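Local structure of cytochrome P450 (CYP102L1) (Mycobacterium phage Adler, 6N6Q) at residues I54-V59 with N196-S201; N141-N146 with P153-R158; L192-R197 with R215-D220. The protein is a phage-encoded cytochrome P450, a haem-containing oxidoreductase that probably activates dioxygen to oxidise a small organic substrate. One frame throughout, in Å; residues are numbered along the deposited sequence.

Contact 1. Residues I54-V59 with N196-S201; sequences IGDFRV and NRRTDS
The turn carrying Asp56 and the loop carrying Arg198 approach with their backbones well separated, the CA atoms of Asp56 and Arg198 lying 7.5 Å apart, and both CB atoms are directed into the gap. The contact illustrates how a single ion pair can join two surface elements. Asp56 OD1 comes down over one face of the guanidinium and sits 3.1 Å from Arg198 NH1. Because the oxygen stands well out of the guanidinium plane, no N-H is aimed at it, and the salt bridge rests on charge alone. The two flat groups are tilted by 32°, and the side chains run across each other nearly at right angles. The methylene carbons also meet, Asp56 CB lying 3.5 Å from Arg198 CD, and the second carboxylate oxygen, Asp56 OD2, comes within 3.2 Å of Arg198 CD. Bends at chi2 (45°) and chi3 (-90°) fold the arginine chain so that its CD and its guanidinium face both meet the carboxylate. The loop has its own brace, since Ser201 OG donates to a lone pair of Arg198 O at 2.7 Å, in the carbonyl plane. Lys87 NZ lies close to Arg198 NH1, and the negative charge of Asp56 probably eases that meeting of like charges. Asp56 belongs to the turn between strands 49-53 and 58-62, while Arg198 follows helix 183-196. By their order in the chain these are probably the first beta hairpin and the F-G loop of the P450 fold, the pair of elements that commonly borders the substrate access channel.

Contact 2. Residues N141-N146 with P153-R158; sequences NTRAQN and PAETNR
Arg143 and Glu155 form a salt bridge between consecutive helices of the P450 fold, 119-145 and 152-169, which by their order in the chain probably correspond to the D and E helices and are joined by a short link containing strand 150-151. The backbones do not touch here: the closest CA atoms, those of Arg143 and Glu155, are 11.9 Å apart, and two long side chains span the distance from opposite directions. Arg143 NH1 meets Glu155 OE2 at 2.7 Å. The oxygen lies at the edge of the guanidinium and in its plane, yet the carboxylate itself is turned almost perpendicular, with 79° between the planes. A single oxygen makes the bridge, since Glu155 OE1 stays 4.2 Å from Arg143 NH1. In Glu155 the chain folds back at chi2 (-82°), and Arg143 bends at chi3, so neither reaches out fully extended. Glu155 is buried, and its carboxylate has further partners: OE1 accepts a hydrogen bond from Trp140 NE1, and OE2 has a weak one with His179 NE2. These contacts would help to fix the rotation of the carboxylate and, together with the arginine, probably stabilise its negative charge away from bulk water. Ile150, in the intervening strand, touches both Arg143 and Glu155. The contact is thus a salt bridge linking two successive helices, next to the short strand that connects them, in the helix-rich part of the cytochrome P450 fold.

Contact 3. Residues L192-R197 with R215-D220; sequences LQYANR and RLHAAD
Tyr194 of helix 183-196 stacks on His217 of helix 212-237. Within the first segment it is Tyr194 that points at the second helix, its CG anti to the backbone N (chi1 -171°), which carries the ring outward against the imidazole. The rings form an offset stack, with centroids of the Tyr194 and His217 rings 4.4 Å apart and planes inclined by only 16°. The displacement places Tyr194 CE2 over the rim of the imidazole, 3.5 Å from His217 CG, while His217 CB sits almost on the normal through the phenol centre, 3.8 Å from the Tyr194 centroid, as a CH-pi contact. The imidazole has a further hold: His217 ND1 is hydrogen-bonded to Glu191 OE1, and Glu191 belongs to the same helix as Tyr194. By their order in the chain these are probably the F and G helices, which in P450s cover the distal side of the haem, so the stack fastens one of these helices to the other. Beyond Tyr194 the helix ends, and Arg197 doubles back: its NE donates to Tyr194 O at 3.0 Å, on a lone pair in the carbonyl plane, and its guanidinium lies against the phenol face opposite His217 in a cation-pi contact, with Tyr194 CE1 3.4 Å above the guanidinium plane. The phenol is thus covered on one face by the arginine and on the other by the histidine. Glu206 OE2 meets both Arg197 NH2, in a salt bridge, and Tyr194 OH, in a weak hydrogen bond.

Contacts 1 and 3 are neighbours, with centres about 17 Å apart on the same side of the chain's centre, and their segments share Asn196 and Arg197. Contact 3 is made by Tyr194 near the end of helix 183-196, and contact 1 by Arg198 just beyond it. Contact 2 stands apart, its centre about 36 Å from that of contact 1 and about 29 Å from that of contact 3, although helices 152-169 and 183-196 are consecutive in the chain. The centres of contacts 1, 2 and 3 lie about 23, 21 and 22 Å from the chain's centre; by family analogy, contacts 1 and 3 probably border the substrate route to the haem.

Contact 1. Residues I54-V59 with N196-S201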
loop_
_atom_site.group_PDB
_atom_site.type_symbol
_atom_site.label_atom_id
_atom_site.label_comp_id
_atom_site.label_asym_id
_atom_site.label_seq_id
_atom_site.Cartn_x
_atom_site.Cartn_y
_atom_site.Cartn_z
ATOM N N ILE A 54 22.755 -5.061 0.975
ATOM C CA ILE A 54 21.641 -5.996 0.836
ATOM C C ILE A 54 21.621 -6.647 -0.541
ATOM O O ILE A 54 21.469 -7.863 -0.658
ATOM C CB ILE A 54 20.300 -5.294 1.149
ATOM C CG1 ILE A 54 20.231 -3.919 0.484
ATOM C CG2 ILE A 54 20.100 -5.177 2.651
ATOM C CD1 ILE A 54 18.911 -3.212 0.710
ATOM N N GLY A 55 21.775 -5.853 -1.596
ATOM C CA GLY A 55 21.805 -6.398 -2.938
ATOM C C GLY A 55 22.779 -5.673 -3.839
ATOM O O GLY A 55 23.981 -5.956 -3.832
ATOM N N ASP A 56 22.267 -4.724 -4.617
ATOM C CA ASP A 56 23.072 -3.948 -5.548
ATOM C C ASP A 56 23.594 -2.655 -4.942
ATOM O O ASP A 56 24.156 -1.830 -5.669
ATOM C CB ASP A 56 22.257 -3.633 -6.802
ATOM C CG ASP A 56 20.929 -2.968 -6.481
ATOM O OD1 ASP A 56 20.790 -1.752 -6.733
ATOM O OD2 ASP A 56 20.027 -3.662 -5.962
ATOM N N PHE A 57 23.422 -2.454 -3.638
ATOM C CA PHE A 57 23.824 -1.193 -3.034
ATOM C C PHE A 57 24.011 -1.376 -1.537
ATOM O O PHE A 57 23.460 -2.296 -0.926
ATOM C CB PHE A 57 22.799 -0.087 -3.319
ATOM C CG PHE A 57 21.410 -0.397 -2.835
ATOM C CD1 PHE A 57 20.518 -1.082 -3.643
ATOM C CD2 PHE A 57 20.990 0.013 -1.580
ATOM C CE1 PHE A 57 19.237 -1.367 -3.205
ATOM C CE2 PHE A 57 19.710 -0.265 -1.135
ATOM C CZ PHE A 57 18.831 -0.955 -1.950
ATOM N N ARG A 58 24.816 -0.491 -0.963
ATOM C CA ARG A 58 24.907 -0.322 0.478
ATOM C C ARG A 58 24.041 0.861 0.881
ATOM O O ARG A 58 24.061 1.908 0.228
ATOM C CB ARG A 58 26.355 -0.098 0.922
ATOM C CG ARG A 58 26.488 0.568 2.283
ATOM C CD ARG A 58 27.899 0.450 2.837
ATOM N NE ARG A 58 28.917 0.683 1.819
ATOM C CZ ARG A 58 29.272 1.885 1.374
ATOM N NH1 ARG A 58 28.684 2.972 1.851
ATOM N NH2 ARG A 58 30.211 1.998 0.446
ATOM N N VAL A 59 23.265 0.688 1.945
ATOM C CA VAL A 59 22.303 1.694 2.375
ATOM C C VAL A 59 22.544 2.027 3.840
ATOM O O VAL A 59 22.844 1.144 4.652
ATOM C CB VAL A 59 20.852 1.217 2.147
ATOM C CG1 VAL A 59 20.590 -0.098 2.870
ATOM C CG2 VAL A 59 19.868 2.283 2.579
ATOM N N ASN A 196 12.097 -4.933 -11.797
ATOM C CA ASN A 196 12.928 -5.178 -10.625
ATOM C C ASN A 196 14.196 -5.954 -10.961
ATOM O O ASN A 196 15.108 -6.004 -10.127
ATOM C CB ASN A 196 12.122 -5.926 -9.558
ATOM C CG ASN A 196 12.853 -6.022 -8.228
ATOM O OD1 ASN A 196 13.651 -6.934 -8.007
ATOM N ND2 ASN A 196 12.578 -5.080 -7.333
ATOM N N ARG A 197 14.272 -6.550 -12.153
ATOM C CA ARG A 197 15.439 -7.309 -12.592
ATOM C C ARG A 197 16.731 -6.584 -12.254
ATOM O O ARG A 197 16.932 -5.431 -12.646
ATOM C CB ARG A 197 15.374 -7.546 -14.099
ATOM C CG ARG A 197 14.296 -8.489 -14.583
ATOM C CD ARG A 197 14.467 -8.661 -16.078
ATOM N NE ARG A 197 14.824 -7.383 -16.687
ATOM C CZ ARG A 197 15.632 -7.248 -17.732
ATOM N NH1 ARG A 197 16.181 -8.316 -18.296
ATOM N NH2 ARG A 197 15.898 -6.039 -18.209
ATOM N N ARG A 198 17.612 -7.262 -11.526
ATOM C CA ARG A 198 18.854 -6.633 -11.119
ATOM C C ARG A 198 19.851 -6.620 -12.275
ATOM O O ARG A 198 19.785 -7.438 -13.196
ATOM C CB ARG A 198 19.447 -7.341 -9.901
ATOM C CG ARG A 198 20.413 -6.485 -9.087
ATOM C CD ARG A 198 19.868 -5.076 -8.859
ATOM N NE ARG A 198 20.259 -4.151 -9.921
ATOM C CZ ARG A 198 19.802 -2.911 -10.050
ATOM N NH1 ARG A 198 18.936 -2.422 -9.173
ATOM N NH2 ARG A 198 20.213 -2.161 -11.064
ATOM N N THR A 199 20.789 -5.668 -12.206
ATOM C CA THR A 199 21.738 -5.432 -13.292
ATOM C C THR A 199 22.509 -6.688 -13.676
ATOM O O THR A 199 22.945 -6.820 -14.826
ATOM C CB THR A 199 22.714 -4.319 -12.899
ATOM O OG1 THR A 199 23.753 -4.221 -13.882
ATOM C CG2 THR A 199 23.334 -4.603 -11.535
ATOM N N ASP A 200 22.688 -7.618 -12.738
ATOM C CA ASP A 200 23.347 -8.874 -13.074
ATOM C C ASP A 200 22.419 -9.794 -13.855
ATOM O O ASP A 200 22.852 -10.460 -14.802
ATOM C CB ASP A 200 23.849 -9.561 -11.803
ATOM C CG ASP A 200 24.703 -8.646 -10.947
ATOM O OD1 ASP A 200 24.209 -8.177 -9.900
ATOM O OD2 ASP A 200 25.863 -8.383 -11.333
ATOM N N SER A 201 21.140 -9.841 -13.477
ATOM C CA SER A 201 20.155 -10.603 -14.233
ATOM C C SER A 201 19.730 -9.905 -15.517
ATOM O O SER A 201 19.040 -10.519 -16.338
ATOM C CB SER A 201 18.923 -10.883 -13.368
ATOM O OG SER A 201 18.278 -9.680 -12.992
#

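Contact 2. Residues N141-N146 with P153-R158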
loop_
_atom_site.group_PDB
_atom_site.type_symbol
_atom_site.label_atom_id
_atom_site.label_comp_id
_atom_site.label_asym_id
_atom_site.label_seq_id
_atom_site.Cartn_x
_atom_site.Cartn_y
_atom_site.Cartn_z
ATOM N N ASN A 141 -19.560 -16.268 -0.504
ATOM C CA ASN A 141 -20.666 -17.097 -0.032
ATOM C C ASN A 141 -20.591 -18.492 -0.639
ATOM O O ASN A 141 -20.734 -19.500 0.065
ATOM C CB ASN A 141 -22.006 -16.441 -0.371
ATOM C CG ASN A 141 -22.326 -15.261 0.526
ATOM O OD1 ASN A 141 -21.856 -15.181 1.663
ATOM N ND2 ASN A 141 -23.137 -14.339 0.019
ATOM N N THR A 142 -20.363 -18.568 -1.953
ATOM C CA THR A 142 -20.280 -19.861 -2.623
ATOM C C THR A 142 -19.092 -20.671 -2.116
ATOM O O THR A 142 -19.179 -21.896 -1.978
ATOM C CB THR A 142 -20.182 -19.658 -4.135
ATOM O OG1 THR A 142 -21.234 -18.788 -4.569
ATOM C CG2 THR A 142 -20.299 -20.988 -4.863
ATOM N N ARG A 143 -17.973 -20.002 -1.828
ATOM C CA ARG A 143 -16.805 -20.710 -1.319
ATOM C C ARG A 143 -17.019 -21.185 0.112
ATOM O O ARG A 143 -16.529 -22.255 0.488
ATOM C CB ARG A 143 -15.571 -19.815 -1.412
ATOM C CG ARG A 143 -15.431 -19.128 -2.758
ATOM C CD ARG A 143 -14.049 -18.541 -2.948
ATOM N NE ARG A 143 -13.012 -19.561 -2.837
ATOM C CZ ARG A 143 -11.769 -19.410 -3.278
ATOM N NH1 ARG A 143 -11.407 -18.281 -3.871
ATOM N NH2 ARG A 143 -10.889 -20.391 -3.132
ATOM N N ALA A 144 -17.740 -20.407 0.922
ATOM C CA ALA A 144 -18.091 -20.862 2.263
ATOM C C ALA A 144 -19.046 -22.045 2.204
ATOM O O ALA A 144 -18.960 -22.965 3.025
ATOM C CB ALA A 144 -18.708 -19.715 3.063
ATOM N N GLN A 145 -19.965 -22.035 1.236
ATOM C CA GLN A 145 -20.905 -23.139 1.075
ATOM C C GLN A 145 -20.189 -24.428 0.688
ATOM O O GLN A 145 -20.581 -25.518 1.122
ATOM C CB GLN A 145 -21.956 -22.762 0.030
ATOM C CG GLN A 145 -22.647 -23.933 -0.644
ATOM C CD GLN A 145 -23.524 -23.491 -1.799
ATOM O OE1 GLN A 145 -23.497 -22.328 -2.202
ATOM N NE2 GLN A 145 -24.309 -24.418 -2.337
ATOM N N ASN A 146 -19.134 -24.323 -0.116
ATOM C CA ASN A 146 -18.393 -25.485 -0.588
ATOM C C ASN A 146 -17.227 -25.857 0.318
ATOM O O ASN A 146 -16.446 -26.746 -0.038
ATOM C CB ASN A 146 -17.889 -25.243 -2.014
ATOM C CG ASN A 146 -19.021 -25.055 -3.005
ATOM O OD1 ASN A 146 -20.158 -25.455 -2.751
ATOM N ND2 ASN A 146 -18.715 -24.447 -4.145
ATOM N N PRO A 153 -4.297 -13.464 0.339
ATOM C CA PRO A 153 -3.647 -12.323 -0.335
ATOM C C PRO A 153 -4.074 -12.142 -1.783
ATOM O O PRO A 153 -4.260 -11.002 -2.227
ATOM C CB PRO A 153 -2.151 -12.657 -0.222
ATOM C CG PRO A 153 -2.055 -13.549 0.955
ATOM C CD PRO A 153 -3.294 -14.387 0.905
ATOM N N ALA A 154 -4.240 -13.233 -2.535
ATOM C CA ALA A 154 -4.632 -13.101 -3.935
ATOM C C ALA A 154 -6.057 -12.577 -4.068
ATOM O O ALA A 154 -6.328 -11.707 -4.903
ATOM C CB ALA A 154 -4.486 -14.440 -4.656
ATOM N N GLU A 155 -6.980 -13.098 -3.257
ATOM C CA GLU A 155 -8.364 -12.635 -3.319
ATOM C C GLU A 155 -8.468 -11.165 -2.936
ATOM O O GLU A 155 -9.138 -10.380 -3.618
ATOM C CB GLU A 155 -9.245 -13.493 -2.411
ATOM C CG GLU A 155 -9.483 -14.899 -2.930
ATOM C CD GLU A 155 -10.594 -14.964 -3.959
ATOM O OE1 GLU A 155 -11.493 -14.097 -3.923
ATOM O OE2 GLU A 155 -10.573 -15.887 -4.803
ATOM N N THR A 156 -7.807 -10.771 -1.842
ATOM C CA THR A 156 -7.834 -9.369 -1.437
ATOM C C THR A 156 -7.164 -8.469 -2.468
ATOM O O THR A 156 -7.485 -7.277 -2.549
ATOM C CB THR A 156 -7.164 -9.190 -0.071
ATOM O OG1 THR A 156 -5.807 -9.643 -0.141
ATOM C CG2 THR A 156 -7.904 -9.974 1.000
ATOM N N ASN A 157 -6.239 -9.008 -3.265
ATOM C CA ASN A 157 -5.592 -8.182 -4.278
ATOM C C ASN A 157 -6.479 -7.980 -5.500
ATOM O O ASN A 157 -6.425 -6.915 -6.125
ATOM C CB ASN A 157 -4.249 -8.787 -4.685
ATOM C CG ASN A 157 -3.194 -7.728 -4.946
ATOM O OD1 ASN A 157 -3.462 -6.713 -5.590
ATOM N ND2 ASN A 157 -1.990 -7.953 -4.433
ATOM N N ARG A 158 -7.299 -8.974 -5.851
ATOM C CA ARG A 158 -8.307 -8.754 -6.883
ATOM C C ARG A 158 -9.338 -7.729 -6.436
ATOM O O ARG A 158 -9.861 -6.971 -7.263
ATOM C CB ARG A 158 -9.011 -10.063 -7.245
ATOM C CG ARG A 158 -8.095 -11.210 -7.619
ATOM C CD ARG A 158 -8.906 -12.353 -8.207
ATOM N NE ARG A 158 -9.354 -12.051 -9.564
ATOM C CZ ARG A 158 -10.487 -12.497 -10.098
ATOM N NH1 ARG A 158 -11.306 -13.257 -9.384
ATOM N NH2 ARG A 158 -10.808 -12.172 -11.343
#

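Contact 3. Residues L192-R197 with R215-D220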
loop_
_atom_site.group_PDB
_atom_site.type_symbol
_atom_site.label_atom_id
_atom_site.label_comp_id
_atom_site.label_asym_id
_atom_site.label_seq_id
_atom_site.Cartn_x
_atom_site.Cartn_y
_atom_site.Cartn_z
ATOM N N LEU A 192 6.123 -5.458 -13.949
ATOM C CA LEU A 192 6.731 -5.183 -12.651
ATOM C C LEU A 192 7.908 -6.112 -12.388
ATOM O O LEU A 192 8.935 -5.684 -11.848
ATOM C CB LEU A 192 5.687 -5.318 -11.542
ATOM C CG LEU A 192 4.586 -4.258 -11.464
ATOM C CD1 LEU A 192 3.482 -4.714 -10.523
ATOM C CD2 LEU A 192 5.153 -2.919 -11.016
ATOM N N GLN A 193 7.774 -7.390 -12.754
ATOM C CA GLN A 193 8.881 -8.328 -12.595
ATOM C C GLN A 193 10.065 -7.931 -13.465
ATOM O O GLN A 193 11.219 -7.992 -13.025
ATOM C CB GLN A 193 8.428 -9.745 -12.945
ATOM C CG GLN A 193 7.335 -10.301 -12.061
ATOM C CD GLN A 193 6.930 -11.703 -12.471
ATOM O OE1 GLN A 193 7.374 -12.211 -13.503
ATOM N NE2 GLN A 193 6.088 -12.337 -11.665
ATOM N N TYR A 194 9.797 -7.526 -14.706
ATOM C CA TYR A 194 10.857 -7.119 -15.616
ATOM C C TYR A 194 11.553 -5.846 -15.155
ATOM O O TYR A 194 12.704 -5.609 -15.538
ATOM C CB TYR A 194 10.282 -6.931 -17.022
ATOM C CG TYR A 194 11.315 -6.712 -18.103
ATOM C CD1 TYR A 194 11.966 -7.787 -18.694
ATOM C CD2 TYR A 194 11.628 -5.435 -18.544
ATOM C CE1 TYR A 194 12.905 -7.595 -19.687
ATOM C CE2 TYR A 194 12.565 -5.232 -19.536
ATOM C CZ TYR A 194 13.201 -6.316 -20.104
ATOM O OH TYR A 194 14.137 -6.118 -21.092
ATOM N N ALA A 195 10.886 -5.028 -14.338
ATOM C CA ALA A 195 11.488 -3.785 -13.870
ATOM C C ALA A 195 12.449 -4.026 -12.711
ATOM O O ALA A 195 13.511 -3.397 -12.644
ATOM C CB ALA A 195 10.395 -2.798 -13.460
ATOM N N ASN A 196 12.097 -4.933 -11.797
ATOM C CA ASN A 196 12.928 -5.178 -10.625
ATOM C C ASN A 196 14.196 -5.954 -10.961
ATOM O O ASN A 196 15.108 -6.004 -10.127
ATOM C CB ASN A 196 12.122 -5.926 -9.558
ATOM C CG ASN A 196 12.853 -6.022 -8.228
ATOM O OD1 ASN A 196 13.651 -6.934 -8.007
ATOM N ND2 ASN A 196 12.578 -5.080 -7.333
ATOM N N ARG A 197 14.272 -6.550 -12.153
ATOM C CA ARG A 197 15.439 -7.309 -12.592
ATOM C C ARG A 197 16.731 -6.584 -12.254
ATOM O O ARG A 197 16.932 -5.431 -12.646
ATOM C CB ARG A 197 15.374 -7.546 -14.099
ATOM C CG ARG A 197 14.296 -8.489 -14.583
ATOM C CD ARG A 197 14.467 -8.661 -16.078
ATOM N NE ARG A 197 14.824 -7.383 -16.687
ATOM C CZ ARG A 197 15.632 -7.248 -17.732
ATOM N NH1 ARG A 197 16.181 -8.316 -18.296
ATOM N NH2 ARG A 197 15.898 -6.039 -18.209
ATOM N N ARG A 215 11.351 -8.823 -26.096
ATOM C CA ARG A 215 10.255 -8.639 -27.041
ATOM C C ARG A 215 8.905 -8.704 -26.336
ATOM O O ARG A 215 7.985 -7.952 -26.676
ATOM C CB ARG A 215 10.342 -9.686 -28.149
ATOM C CG ARG A 215 9.733 -9.242 -29.467
ATOM C CD ARG A 215 10.242 -10.092 -30.621
ATOM N NE ARG A 215 11.698 -10.044 -30.731
ATOM C CZ ARG A 215 12.391 -10.587 -31.727
ATOM N NH1 ARG A 215 13.714 -10.495 -31.749
ATOM N NH2 ARG A 215 11.763 -11.220 -32.707
ATOM N N LEU A 216 8.771 -9.593 -25.347
ATOM C CA LEU A 216 7.536 -9.649 -24.571
ATOM C C LEU A 216 7.332 -8.369 -23.770
ATOM O O LEU A 216 6.196 -7.914 -23.589
ATOM C CB LEU A 216 7.554 -10.870 -23.647
ATOM C CG LEU A 216 6.352 -11.079 -22.723
ATOM C CD1 LEU A 216 5.069 -11.200 -23.525
ATOM C CD2 LEU A 216 6.559 -12.308 -21.849
ATOM N N HIS A 217 8.423 -7.773 -23.282
ATOM C CA HIS A 217 8.324 -6.508 -22.560
ATOM C C HIS A 217 7.901 -5.373 -23.486
ATOM O O HIS A 217 7.060 -4.544 -23.117
ATOM C CB HIS A 217 9.660 -6.194 -21.885
ATOM C CG HIS A 217 9.996 -4.736 -21.851
ATOM N ND1 HIS A 217 9.472 -3.869 -20.918
ATOM C CD2 HIS A 217 10.812 -3.993 -22.637
ATOM C CE1 HIS A 217 9.949 -2.655 -21.130
ATOM N NE2 HIS A 217 10.764 -2.703 -22.168
ATOM N N ALA A 218 8.471 -5.321 -24.692
ATOM C CA ALA A 218 8.056 -4.312 -25.662
ATOM C C ALA A 218 6.577 -4.448 -25.996
ATOM O O ALA A 218 5.862 -3.444 -26.101
ATOM C CB ALA A 218 8.904 -4.417 -26.929
ATOM N N ALA A 219 6.098 -5.684 -26.156
ATOM C CA ALA A 219 4.683 -5.897 -26.439
ATOM C C ALA A 219 3.820 -5.551 -25.232
ATOM O O ALA A 219 2.756 -4.938 -25.381
ATOM C CB ALA A 219 4.446 -7.344 -26.872
ATOM N N ASP A 220 4.258 -5.937 -24.030
ATOM C CA ASP A 220 3.490 -5.621 -22.828
ATOM C C ASP A 220 3.424 -4.118 -22.592
ATOM O O ASP A 220 2.377 -3.595 -22.193
ATOM C CB ASP A 220 4.095 -6.327 -21.615
ATOM C CG ASP A 220 3.704 -7.790 -21.537
ATOM O OD1 ASP A 220 2.877 -8.231 -22.364
ATOM O OD2 ASP A 220 4.221 -8.495 -20.645
#